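Local coordinates for Xaa-Pro Dipeptidase (Alteromonas macleodii, PDB 2QS8), which probably acts as a metal-dependent peptidase of the amidohydrolase superfamily, hydrolysing short peptides, and holds a methionine in its active site, at residues V119-R124 and D188-I193; L266-G271 and Y317-K322; A385-P390 and N399-I404. All coordinates share one frame; numbering follows the deposited sequence.

Contact 1: V119-R124 and D188-I193; sequences VAISLR and DGADGI
Helix 119-128 runs past the turn that joins helix 175-188 to strand 192-196, and the two backbones come nearest at Ile121 and Ala190, whose CA atoms are 6.3 Å apart. The turn is a Schellman motif at the N-terminal end of the TIM-barrel strands, opposite the active-site end: Ala190 N bonds back to Arg185 O and Gly189 N to Tyr186 O. Gly189 takes the positive phi of this motif, at backbone angles where a side chain would be jammed against the preceding carbonyl oxygen. Arg124 grips the carbonyl of Gly189. Its CG is anti to the backbone N (chi1 172°), the chain bends at chi3, and the guanidinium arrives end-on, with NH1 and NH2 each 2.9 Å from Gly189 O, which lies in the guanidinium plane. NH1 comes nearly along the C=O axis, NH2 on a lone pair. NH1 is shared with Asp191 in a salt bridge, 2.7 Å to OD1. The two side chains meet tip to tip with their planes 67° apart, so OD1 is approached from above the carboxylate. Ala139 N also bonds to Asp191 OD1, tying the acid to strand 136-139. Replacing Arg124 by an alanine would remove all three bonds and would probably loosen the helix from the turn. One helical turn earlier, Ile121 packs on the turn's backbone, CG2 3.6 Å from Asp188 O, and its CD1 meets Ala190 CB at 4.1 Å.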
ATOM      1  N   VAL A 119      26.378   9.853  -3.162  1.00 21.05           N
ATOM      2  CA  VAL A 119      27.558  10.598  -3.584  1.00 19.92           C
ATOM      3  C   VAL A 119      27.849  11.806  -2.677  1.00 19.60           C
ATOM      4  O   VAL A 119      28.852  11.821  -1.966  1.00 19.88           O
ATOM      5  CB  VAL A 119      27.431  11.042  -5.060  1.00 21.15           C
ATOM      6  CG1 VAL A 119      28.720  11.729  -5.520  1.00 18.73           C
ATOM      7  CG2 VAL A 119      27.148   9.824  -5.936  1.00 19.94           C
ATOM      8  N   ALA A 120      26.983  12.808  -2.687  1.00 18.20           N
ATOM      9  CA  ALA A 120      27.202  13.978  -1.841  1.00 18.89           C
ATOM     10  C   ALA A 120      27.270  13.604  -0.343  1.00 21.05           C
ATOM     11  O   ALA A 120      28.061  14.174   0.411  1.00 20.46           O
ATOM     12  CB  ALA A 120      26.094  15.016  -2.075  1.00 17.83           C
ATOM     13  N   ILE A 121      26.447  12.654   0.090  1.00 19.37           N
ATOM     14  CA  ILE A 121      26.467  12.258   1.489  1.00 20.26           C
ATOM     15  C   ILE A 121      27.856  11.716   1.866  1.00 22.36           C
ATOM     16  O   ILE A 121      28.426  12.099   2.890  1.00 20.99           O
ATOM     17  CB  ILE A 121      25.399  11.193   1.768  1.00 19.22           C
ATOM     18  CG1 ILE A 121      24.008  11.842   1.724  1.00 19.48           C
ATOM     19  CG2 ILE A 121      25.675  10.502   3.092  1.00 18.47           C
ATOM     20  CD1 ILE A 121      22.874  10.854   1.613  1.00 20.80           C
ATOM     21  N   SER A 122      28.398  10.833   1.035  1.00 21.35           N
ATOM     22  CA  SER A 122      29.720  10.274   1.306  1.00 22.49           C
ATOM     23  C   SER A 122      30.819  11.339   1.206  1.00 21.21           C
ATOM     24  O   SER A 122      31.749  11.372   2.006  1.00 20.57           O
ATOM     25  CB  SER A 122      30.027   9.132   0.334  1.00 24.14           C
ATOM     26  OG  SER A 122      29.100   8.072   0.486  1.00 25.23           O
ATOM     27  N   LEU A 123      30.702  12.221   0.226  1.00 21.04           N
ATOM     28  CA  LEU A 123      31.700  13.259   0.043  1.00 22.34           C
ATOM     29  C   LEU A 123      31.694  14.209   1.247  1.00 23.40           C
ATOM     30  O   LEU A 123      32.753  14.579   1.770  1.00 23.03           O
ATOM     31  CB  LEU A 123      31.419  14.024  -1.246  1.00 22.78           C
ATOM     32  CG  LEU A 123      32.510  14.984  -1.716  1.00 23.70           C
ATOM     33  CD1 LEU A 123      33.831  14.223  -1.820  1.00 24.54           C
ATOM     34  CD2 LEU A 123      32.122  15.600  -3.054  1.00 19.00           C
ATOM     35  N   ARG A 124      30.492  14.580   1.679  1.00 23.52           N
ATOM     36  CA  ARG A 124      30.311  15.469   2.825  1.00 22.99           C
ATOM     37  C   ARG A 124      30.998  14.876   4.044  1.00 22.85           C
ATOM     38  O   ARG A 124      31.770  15.552   4.712  1.00 22.90           O
ATOM     39  CB  ARG A 124      28.818  15.650   3.133  1.00 23.25           C
ATOM     40  CG  ARG A 124      28.536  16.410   4.419  1.00 21.84           C
ATOM     41  CD  ARG A 124      27.116  16.151   4.908  1.00 22.36           C
ATOM     42  NE  ARG A 124      26.964  14.804   5.452  1.00 21.68           N
ATOM     43  CZ  ARG A 124      25.799  14.180   5.601  1.00 21.04           C
ATOM     44  NH1 ARG A 124      24.667  14.775   5.243  1.00 19.30           N
ATOM     45  NH2 ARG A 124      25.773  12.957   6.109  1.00 17.97           N
ATOM     46  N   ASP A 188      19.774   7.143   4.819  1.00 16.59           N
ATOM     47  CA  ASP A 188      21.012   7.199   4.052  1.00 18.40           C
ATOM     48  C   ASP A 188      21.994   8.236   4.613  1.00 20.79           C
ATOM     49  O   ASP A 188      23.190   8.160   4.345  1.00 19.98           O
ATOM     50  CB  ASP A 188      20.741   7.533   2.584  1.00 19.88           C
ATOM     51  CG  ASP A 188      19.928   6.463   1.870  1.00 23.78           C
ATOM     52  OD1 ASP A 188      20.050   5.265   2.212  1.00 23.70           O
ATOM     53  OD2 ASP A 188      19.179   6.827   0.947  1.00 22.97           O
ATOM     54  N   GLY A 189      21.477   9.197   5.378  1.00 20.17           N
ATOM     55  CA  GLY A 189      22.318  10.231   5.957  1.00 19.14           C
ATOM     56  C   GLY A 189      22.125  11.627   5.374  1.00 18.21           C
ATOM     57  O   GLY A 189      22.959  12.494   5.591  1.00 18.88           O
ATOM     58  N   ALA A 190      21.034  11.858   4.646  1.00 17.81           N
ATOM     59  CA  ALA A 190      20.781  13.175   4.045  1.00 18.74           C
ATOM     60  C   ALA A 190      20.432  14.283   5.054  1.00 20.00           C
ATOM     61  O   ALA A 190      19.858  14.012   6.110  1.00 19.85           O
ATOM     62  CB  ALA A 190      19.667  13.063   3.016  1.00 17.76           C
ATOM     63  N   ASP A 191      20.782  15.522   4.722  1.00 19.70           N
ATOM     64  CA  ASP A 191      20.488  16.680   5.577  1.00 20.39           C
ATOM     65  C   ASP A 191      19.111  17.216   5.221  1.00 21.08           C
ATOM     66  O   ASP A 191      18.420  17.794   6.060  1.00 22.16           O
ATOM     67  CB  ASP A 191      21.501  17.815   5.366  1.00 20.08           C
ATOM     68  CG  ASP A 191      22.924  17.400   5.651  1.00 22.25           C
ATOM     69  OD1 ASP A 191      23.705  17.230   4.685  1.00 22.47           O
ATOM     70  OD2 ASP A 191      23.254  17.248   6.844  1.00 24.48           O
ATOM     71  N   GLY A 192      18.721  17.028   3.962  1.00 21.98           N
ATOM     72  CA  GLY A 192      17.432  17.509   3.506  1.00 21.28           C
ATOM     73  C   GLY A 192      16.786  16.653   2.437  1.00 21.02           C
ATOM     74  O   GLY A 192      17.271  15.573   2.085  1.00 20.45           O
ATOM     75  N   ILE A 193      15.678  17.162   1.908  1.00 20.99           N
ATOM     76  CA  ILE A 193      14.908  16.462   0.894  1.00 19.30           C
ATOM     77  C   ILE A 193      14.768  17.276  -0.369  1.00 21.60           C
ATOM     78  O   ILE A 193      14.647  18.503  -0.330  1.00 20.68           O
ATOM     79  CB  ILE A 193      13.485  16.140   1.413  1.00 18.68           C
ATOM     80  CG1 ILE A 193      13.558  15.172   2.593  1.00 16.15           C
ATOM     81  CG2 ILE A 193      12.628  15.560   0.285  1.00 16.80           C
ATOM     82  CD1 ILE A 193      14.110  13.784   2.244  1.00 16.64           C
TER

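Contact 2: L266-G271 and Y317-K322; sequences LMIENG and YEKGVK
Two helix C termini of the TIM barrel lie side by side here, each finished by a Schellman motif with a glycine at positive phi: Gly271 ends helix 261-270 and Gly320 ends helix 299-319. Ile268 is the central side chain. With CG1 anti to the carbonyl carbon (chi1 -65°) and the chain extended beyond it, it crosses both Val321 and Lys319 at about a right angle. Its CG1 packs 4.1 Å from Val321 CG2, and its CD1 reaches on to the last turn of the other helix, 3.5 Å from Lys319 O and 4.0 Å from Lys319 CG. Val321 uses both methyls, for the other, CG1, meets the CE of Met267 (a selenomethionine) at 3.9 Å. Met267 bends at chi3 (80°), which turns CE across the valine obliquely. Met242 and Ile246 of helix 239-248 also pack on Met267, so this side of the contact is buried, whereas Ile268 and Lys319 are exposed; the ammonium of Lys319 has a long, weak ion pair with Asp265. Farther along, Lys322 lays its CD 3.9 Å from Gly271 CA, and the chain then bends at chi3 and chi4. The backbones are linked through one water, which accepts a hydrogen bond from Lys322 N at 2.8 Å and gives a weak one to Met267 O at 3.1 Å.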
ATOM      1  N   LEU A 266       2.031  33.727  -3.278  1.00 34.02           N
ATOM      2  CA  LEU A 266       2.024  32.603  -2.355  1.00 33.32           C
ATOM      3  C   LEU A 266       3.410  32.445  -1.744  1.00 33.07           C
ATOM      4  O   LEU A 266       3.542  32.242  -0.546  1.00 33.59           O
ATOM      5  CB  LEU A 266       1.618  31.316  -3.076  1.00 33.31           C
ATOM      6  CG  LEU A 266       0.118  31.165  -3.336  1.00 31.99           C
ATOM      7  CD1 LEU A 266      -0.132  29.974  -4.243  1.00 32.38           C
ATOM      8  CD2 LEU A 266      -0.614  30.991  -2.004  1.00 30.30           C
HETATM    9  N   MSE A 267       4.450  32.548  -2.566  1.00 32.47           N
HETATM   10  CA  MSE A 267       5.809  32.412  -2.059  1.00 31.24           C
HETATM   11  C   MSE A 267       6.176  33.515  -1.078  1.00 32.68           C
HETATM   12  O   MSE A 267       6.901  33.279  -0.111  1.00 33.84           O
HETATM   13  CB  MSE A 267       6.798  32.398  -3.213  1.00 27.38           C
HETATM   14  CG  MSE A 267       6.827  31.083  -3.943  1.00 22.59           C
HETATM   15 SE   MSE A 267       8.128  31.199  -5.397  1.00 26.26          SE
HETATM   16  CE  MSE A 267       9.807  30.918  -4.392  1.00 14.55           C
ATOM     17  N   ILE A 268       5.663  34.714  -1.326  1.00 33.30           N
ATOM     18  CA  ILE A 268       5.924  35.837  -0.445  1.00 33.85           C
ATOM     19  C   ILE A 268       5.205  35.620   0.884  1.00 33.60           C
ATOM     20  O   ILE A 268       5.769  35.848   1.949  1.00 33.64           O
ATOM     21  CB  ILE A 268       5.438  37.156  -1.073  1.00 34.44           C
ATOM     22  CG1 ILE A 268       6.267  37.455  -2.324  1.00 35.73           C
ATOM     23  CG2 ILE A 268       5.566  38.294  -0.071  1.00 34.38           C
ATOM     24  CD1 ILE A 268       5.764  38.624  -3.127  1.00 37.12           C
ATOM     25  N   GLU A 269       3.962  35.167   0.812  1.00 35.13           N
ATOM     26  CA  GLU A 269       3.162  34.927   2.010  1.00 37.10           C
ATOM     27  C   GLU A 269       3.710  33.813   2.892  1.00 37.04           C
ATOM     28  O   GLU A 269       3.630  33.888   4.116  1.00 37.48           O
ATOM     29  CB  GLU A 269       1.733  34.583   1.608  1.00 39.53           C
ATOM     30  CG  GLU A 269       0.774  34.394   2.764  1.00 45.16           C
ATOM     31  CD  GLU A 269      -0.518  33.710   2.330  1.00 50.12           C
ATOM     32  OE1 GLU A 269      -1.109  34.133   1.309  1.00 51.85           O
ATOM     33  OE2 GLU A 269      -0.942  32.750   3.012  1.00 51.22           O
ATOM     34  N   ASN A 270       4.252  32.774   2.263  1.00 36.63           N
ATOM     35  CA  ASN A 270       4.796  31.630   2.986  1.00 36.07           C
ATOM     36  C   ASN A 270       6.294  31.768   3.258  1.00 35.05           C
ATOM     37  O   ASN A 270       6.881  30.939   3.944  1.00 33.37           O
ATOM     38  CB  ASN A 270       4.535  30.338   2.197  1.00 37.99           C
ATOM     39  CG  ASN A 270       3.055  29.977   2.124  1.00 39.81           C
ATOM     40  OD1 ASN A 270       2.445  29.604   3.123  1.00 42.51           O
ATOM     41  ND2 ASN A 270       2.477  30.092   0.937  1.00 40.18           N
ATOM     42  N   GLY A 271       6.902  32.820   2.715  1.00 34.94           N
ATOM     43  CA  GLY A 271       8.327  33.035   2.904  1.00 33.68           C
ATOM     44  C   GLY A 271       9.171  31.952   2.252  1.00 32.75           C
ATOM     45  O   GLY A 271      10.146  31.483   2.833  1.00 31.52           O
ATOM     46  N   TYR A 317      12.072  38.977  -8.750  1.00 36.02           N
ATOM     47  CA  TYR A 317      12.861  39.931  -7.983  1.00 39.07           C
ATOM     48  C   TYR A 317      12.109  41.233  -7.731  1.00 38.81           C
ATOM     49  O   TYR A 317      12.003  41.678  -6.593  1.00 39.17           O
ATOM     50  CB  TYR A 317      14.177  40.248  -8.692  1.00 40.30           C
ATOM     51  CG  TYR A 317      14.951  41.343  -8.004  1.00 42.42           C
ATOM     52  CD1 TYR A 317      15.495  41.145  -6.738  1.00 43.09           C
ATOM     53  CD2 TYR A 317      15.101  42.594  -8.600  1.00 43.88           C
ATOM     54  CE1 TYR A 317      16.170  42.168  -6.078  1.00 45.46           C
ATOM     55  CE2 TYR A 317      15.770  43.626  -7.950  1.00 44.92           C
ATOM     56  CZ  TYR A 317      16.300  43.408  -6.691  1.00 45.81           C
ATOM     57  OH  TYR A 317      16.947  44.433  -6.034  1.00 47.90           O
ATOM     58  N   GLU A 318      11.593  41.843  -8.790  1.00 38.84           N
ATOM     59  CA  GLU A 318      10.867  43.100  -8.644  1.00 40.44           C
ATOM     60  C   GLU A 318       9.638  42.934  -7.747  1.00 39.82           C
ATOM     61  O   GLU A 318       9.328  43.806  -6.942  1.00 40.24           O
ATOM     62  CB  GLU A 318      10.457  43.627 -10.019  1.00 41.44           C
ATOM     63  CG  GLU A 318      11.617  43.704 -11.002  1.00 45.26           C
ATOM     64  CD  GLU A 318      11.211  44.264 -12.357  1.00 47.97           C
ATOM     65  OE1 GLU A 318      10.082  43.978 -12.816  1.00 50.45           O
ATOM     66  OE2 GLU A 318      12.031  44.976 -12.973  1.00 48.03           O
ATOM     67  N   LYS A 319       8.952  41.803  -7.879  1.00 39.02           N
ATOM     68  CA  LYS A 319       7.767  41.523  -7.073  1.00 37.75           C
ATOM     69  C   LYS A 319       8.112  41.362  -5.589  1.00 36.00           C
ATOM     70  O   LYS A 319       7.229  41.405  -4.730  1.00 36.93           O
ATOM     71  CB  LYS A 319       7.080  40.258  -7.575  1.00 38.91           C
ATOM     72  CG  LYS A 319       5.765  39.946  -6.892  1.00 41.88           C
ATOM     73  CD  LYS A 319       4.659  40.871  -7.370  1.00 44.06           C
ATOM     74  CE  LYS A 319       3.316  40.494  -6.759  1.00 44.46           C
ATOM     75  NZ  LYS A 319       2.211  41.321  -7.323  1.00 47.66           N
ATOM     76  N   GLY A 320       9.391  41.157  -5.288  1.00 33.86           N
ATOM     77  CA  GLY A 320       9.802  41.014  -3.902  1.00 32.70           C
ATOM     78  C   GLY A 320       9.916  39.600  -3.361  1.00 31.83           C
ATOM     79  O   GLY A 320       9.958  39.406  -2.144  1.00 31.27           O
ATOM     80  N   VAL A 321       9.958  38.610  -4.250  1.00 29.75           N
ATOM     81  CA  VAL A 321      10.092  37.213  -3.851  1.00 26.25           C
ATOM     82  C   VAL A 321      11.491  36.979  -3.281  1.00 25.82           C
ATOM     83  O   VAL A 321      12.478  37.447  -3.841  1.00 25.54           O
ATOM     84  CB  VAL A 321       9.881  36.272  -5.060  1.00 25.25           C
ATOM     85  CG1 VAL A 321      10.188  34.833  -4.669  1.00 24.60           C
ATOM     86  CG2 VAL A 321       8.462  36.390  -5.570  1.00 20.35           C
ATOM     87  N   LYS A 322      11.583  36.260  -2.169  1.00 27.66           N
ATOM     88  CA  LYS A 322      12.882  35.982  -1.571  1.00 28.68           C
ATOM     89  C   LYS A 322      13.716  35.154  -2.547  1.00 29.36           C
ATOM     90  O   LYS A 322      13.209  34.223  -3.182  1.00 28.38           O
ATOM     91  CB  LYS A 322      12.708  35.242  -0.247  1.00 31.85           C
ATOM     92  CG  LYS A 322      11.925  36.041   0.778  1.00 35.55           C
ATOM     93  CD  LYS A 322      11.400  35.145   1.882  1.00 39.84           C
ATOM     94  CE  LYS A 322      12.489  34.766   2.848  1.00 41.59           C
ATOM     95  NZ  LYS A 322      12.889  35.968   3.629  1.00 46.21           N
TER
HETATM   96  O   HOH W   1       9.506  34.880  -0.834  1.00 25.46           O

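Contact 3: A385-P390 and N399-I404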
ATOM      1  N   ALA A 385      38.600  36.251  -0.961  1.00 30.34           N
ATOM      2  CA  ALA A 385      39.116  37.545  -1.376  1.00 31.45           C
ATOM      3  C   ALA A 385      39.306  37.529  -2.882  1.00 32.41           C
ATOM      4  O   ALA A 385      39.470  36.471  -3.474  1.00 33.28           O
ATOM      5  CB  ALA A 385      40.425  37.828  -0.681  1.00 30.56           C
ATOM      6  N   VAL A 386      39.278  38.704  -3.501  1.00 34.31           N
ATOM      7  CA  VAL A 386      39.441  38.812  -4.944  1.00 35.06           C
ATOM      8  C   VAL A 386      40.004  40.185  -5.264  1.00 36.57           C
ATOM      9  O   VAL A 386      39.760  41.135  -4.524  1.00 35.61           O
ATOM     10  CB  VAL A 386      38.081  38.652  -5.664  1.00 36.27           C
ATOM     11  CG1 VAL A 386      37.109  39.724  -5.193  1.00 37.33           C
ATOM     12  CG2 VAL A 386      38.267  38.727  -7.161  1.00 36.14           C
ATOM     13  N   LYS A 387      40.769  40.284  -6.349  1.00 37.25           N
ATOM     14  CA  LYS A 387      41.336  41.559  -6.767  1.00 38.26           C
ATOM     15  C   LYS A 387      40.286  42.276  -7.601  1.00 37.92           C
ATOM     16  O   LYS A 387      39.846  41.772  -8.634  1.00 39.89           O
ATOM     17  CB  LYS A 387      42.596  41.344  -7.603  1.00 40.05           C
ATOM     18  CG  LYS A 387      43.782  40.809  -6.825  1.00 43.45           C
ATOM     19  CD  LYS A 387      44.973  40.590  -7.748  1.00 46.86           C
ATOM     20  CE  LYS A 387      46.141  39.941  -7.022  1.00 49.12           C
ATOM     21  NZ  LYS A 387      47.281  39.644  -7.946  1.00 51.82           N
ATOM     22  N   GLY A 388      39.867  43.449  -7.146  1.00 37.35           N
ATOM     23  CA  GLY A 388      38.866  44.195  -7.881  1.00 36.07           C
ATOM     24  C   GLY A 388      37.641  44.467  -7.039  1.00 35.89           C
ATOM     25  O   GLY A 388      37.532  43.979  -5.920  1.00 34.65           O
ATOM     26  N   ASN A 389      36.718  45.249  -7.581  1.00 37.70           N
ATOM     27  CA  ASN A 389      35.494  45.603  -6.876  1.00 40.57           C
ATOM     28  C   ASN A 389      34.300  44.871  -7.482  1.00 39.75           C
ATOM     29  O   ASN A 389      33.844  45.210  -8.571  1.00 40.82           O
ATOM     30  CB  ASN A 389      35.255  47.111  -6.964  1.00 43.66           C
ATOM     31  CG  ASN A 389      34.208  47.591  -5.975  1.00 48.78           C
ATOM     32  OD1 ASN A 389      33.193  46.921  -5.747  1.00 50.10           O
ATOM     33  ND2 ASN A 389      34.442  48.765  -5.388  1.00 51.89           N
ATOM     34  N   PRO A 390      33.781  43.852  -6.780  1.00 39.48           N
ATOM     35  CA  PRO A 390      32.635  43.070  -7.256  1.00 39.00           C
ATOM     36  C   PRO A 390      31.384  43.907  -7.515  1.00 39.12           C
ATOM     37  O   PRO A 390      30.577  43.569  -8.381  1.00 39.16           O
ATOM     38  CB  PRO A 390      32.424  42.060  -6.132  1.00 39.37           C
ATOM     39  CG  PRO A 390      33.803  41.870  -5.592  1.00 39.35           C
ATOM     40  CD  PRO A 390      34.323  43.274  -5.538  1.00 39.03           C
ATOM     41  N   ASN A 399      37.696  35.389 -10.594  1.00 31.76           N
ATOM     42  CA  ASN A 399      39.084  35.295 -10.159  1.00 32.10           C
ATOM     43  C   ASN A 399      39.338  35.314  -8.656  1.00 31.12           C
ATOM     44  O   ASN A 399      40.307  35.917  -8.198  1.00 31.80           O
ATOM     45  CB  ASN A 399      39.896  36.406 -10.828  1.00 31.84           C
ATOM     46  CG  ASN A 399      39.644  36.488 -12.326  1.00 33.40           C
ATOM     47  OD1 ASN A 399      39.374  37.566 -12.858  1.00 32.40           O
ATOM     48  ND2 ASN A 399      39.734  35.347 -13.012  1.00 32.54           N
ATOM     49  N   VAL A 400      38.474  34.654  -7.889  1.00 30.04           N
ATOM     50  CA  VAL A 400      38.661  34.568  -6.446  1.00 27.75           C
ATOM     51  C   VAL A 400      40.008  33.884  -6.254  1.00 27.11           C
ATOM     52  O   VAL A 400      40.226  32.811  -6.795  1.00 27.44           O
ATOM     53  CB  VAL A 400      37.576  33.707  -5.800  1.00 26.66           C
ATOM     54  CG1 VAL A 400      37.914  33.467  -4.340  1.00 24.55           C
ATOM     55  CG2 VAL A 400      36.218  34.387  -5.948  1.00 23.64           C
ATOM     56  N   ASP A 401      40.909  34.499  -5.497  1.00 26.54           N
ATOM     57  CA  ASP A 401      42.233  33.920  -5.301  1.00 27.25           C
ATOM     58  C   ASP A 401      42.583  33.577  -3.854  1.00 26.36           C
ATOM     59  O   ASP A 401      43.703  33.156  -3.559  1.00 26.47           O
ATOM     60  CB  ASP A 401      43.298  34.856  -5.888  1.00 31.20           C
ATOM     61  CG  ASP A 401      43.429  36.158  -5.115  1.00 35.23           C
ATOM     62  OD1 ASP A 401      42.391  36.777  -4.798  1.00 36.37           O
ATOM     63  OD2 ASP A 401      44.575  36.563  -4.828  1.00 37.82           O
ATOM     64  N   VAL A 402      41.623  33.752  -2.951  1.00 25.69           N
ATOM     65  CA  VAL A 402      41.852  33.430  -1.551  1.00 24.96           C
ATOM     66  C   VAL A 402      40.611  32.765  -0.988  1.00 24.61           C
ATOM     67  O   VAL A 402      39.505  33.286  -1.110  1.00 26.61           O
ATOM     68  CB  VAL A 402      42.190  34.706  -0.704  1.00 25.17           C
ATOM     69  CG1 VAL A 402      42.250  34.358   0.787  1.00 21.99           C
ATOM     70  CG2 VAL A 402      43.528  35.280  -1.133  1.00 20.64           C
ATOM     71  N   VAL A 403      40.791  31.609  -0.375  1.00 23.73           N
ATOM     72  CA  VAL A 403      39.668  30.896   0.201  1.00 24.71           C
ATOM     73  C   VAL A 403      40.055  30.380   1.572  1.00 24.93           C
ATOM     74  O   VAL A 403      41.000  29.600   1.702  1.00 24.93           O
ATOM     75  CB  VAL A 403      39.239  29.694  -0.683  1.00 25.17           C
ATOM     76  CG1 VAL A 403      38.068  28.964  -0.041  1.00 22.64           C
ATOM     77  CG2 VAL A 403      38.875  30.172  -2.080  1.00 21.40           C
ATOM     78  N   ILE A 404      39.326  30.837   2.588  1.00 24.57           N
ATOM     79  CA  ILE A 404      39.550  30.416   3.965  1.00 25.91           C
ATOM     80  C   ILE A 404      38.286  29.732   4.454  1.00 26.24           C
ATOM     81  O   ILE A 404      37.189  30.256   4.299  1.00 25.88           O
ATOM     82  CB  ILE A 404      39.850  31.611   4.894  1.00 27.02           C
ATOM     83  CG1 ILE A 404      41.117  32.331   4.411  1.00 26.84           C
ATOM     84  CG2 ILE A 404      40.037  31.119   6.318  1.00 23.96           C
ATOM     85  CD1 ILE A 404      41.459  33.604   5.173  1.00 27.68           C
TER
HETATM   86  O   HOH W   2      41.663  38.311  -7.990  1.00 28.90           O
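Strands 383-386 and 400-405 pair antiparallel in the β-domain that stands beside the barrel, and their pairing is interrupted at Ala385 by a classic β bulge, in which Asp401 and Val402 both face it. Ala385 comes first and carries both backbone bonds. Its N donates to Val402 O at 3.1 Å, approaching from above the carbonyl plane, and its O accepts from Asp401 N at 3.2 Å, the donor lying in the plane of the Ala385 carbonyl. Its CB lies against Val402 CB, 3.6 Å away, a close contact between the two atoms. The same Ala385 O also faces Asp401 OD1, 3.2 Å off; both are acceptors. Asp401 turns that way because its CG sits in the crowded position between backbone N and carbonyl carbon (chi1 68°). Val386 then sends its side chain to the opposite face of the sheet from Ala385, with CG2 3.6 Å from Asn399 O. At Lys387 the strands have begun to diverge, and a water fills in for direct pairing: it accepts from Lys387 N at 2.7 Å and donates to Asn399 O at 2.8 Å. The ammonium of Lys387 is near the Asp401 carboxylate without touching it. From Gly388 on the segment leaves its partner, and Gly388 O bonds to Thr60 OG1. In the wider sheet, strand 383-386 lies between strands 60-67 and 400-405, strand 408-411 flanks the latter, and Leu56 of strand 52-56 packs on Ala385 and Val402.

In the fold
The N-terminal strands 9-16 to 52-56 precede strand 60-67 and the metal ligands His69 and His71. Contact 1 closes the loop from 119-124 to 188-193, holding His150 of the methionine pocket, and ties helix 119-128 to the turn between helix 175-188 and strand 192-196. The chain passes His235, His237 and His255 to contact 2, which joins the C-terminal ends of helices 261-270 and 299-319 across a loop holding Thr277, Ala280, Gly281 and Ile309; Asp328 follows. Contact 3 closes a loop of eight residues in a sheet shared with the N-terminal strands, so the β-domain draws on both ends of the chain. The loops lie in series, neither nested nor crossed, centres 29 to 31 Å apart.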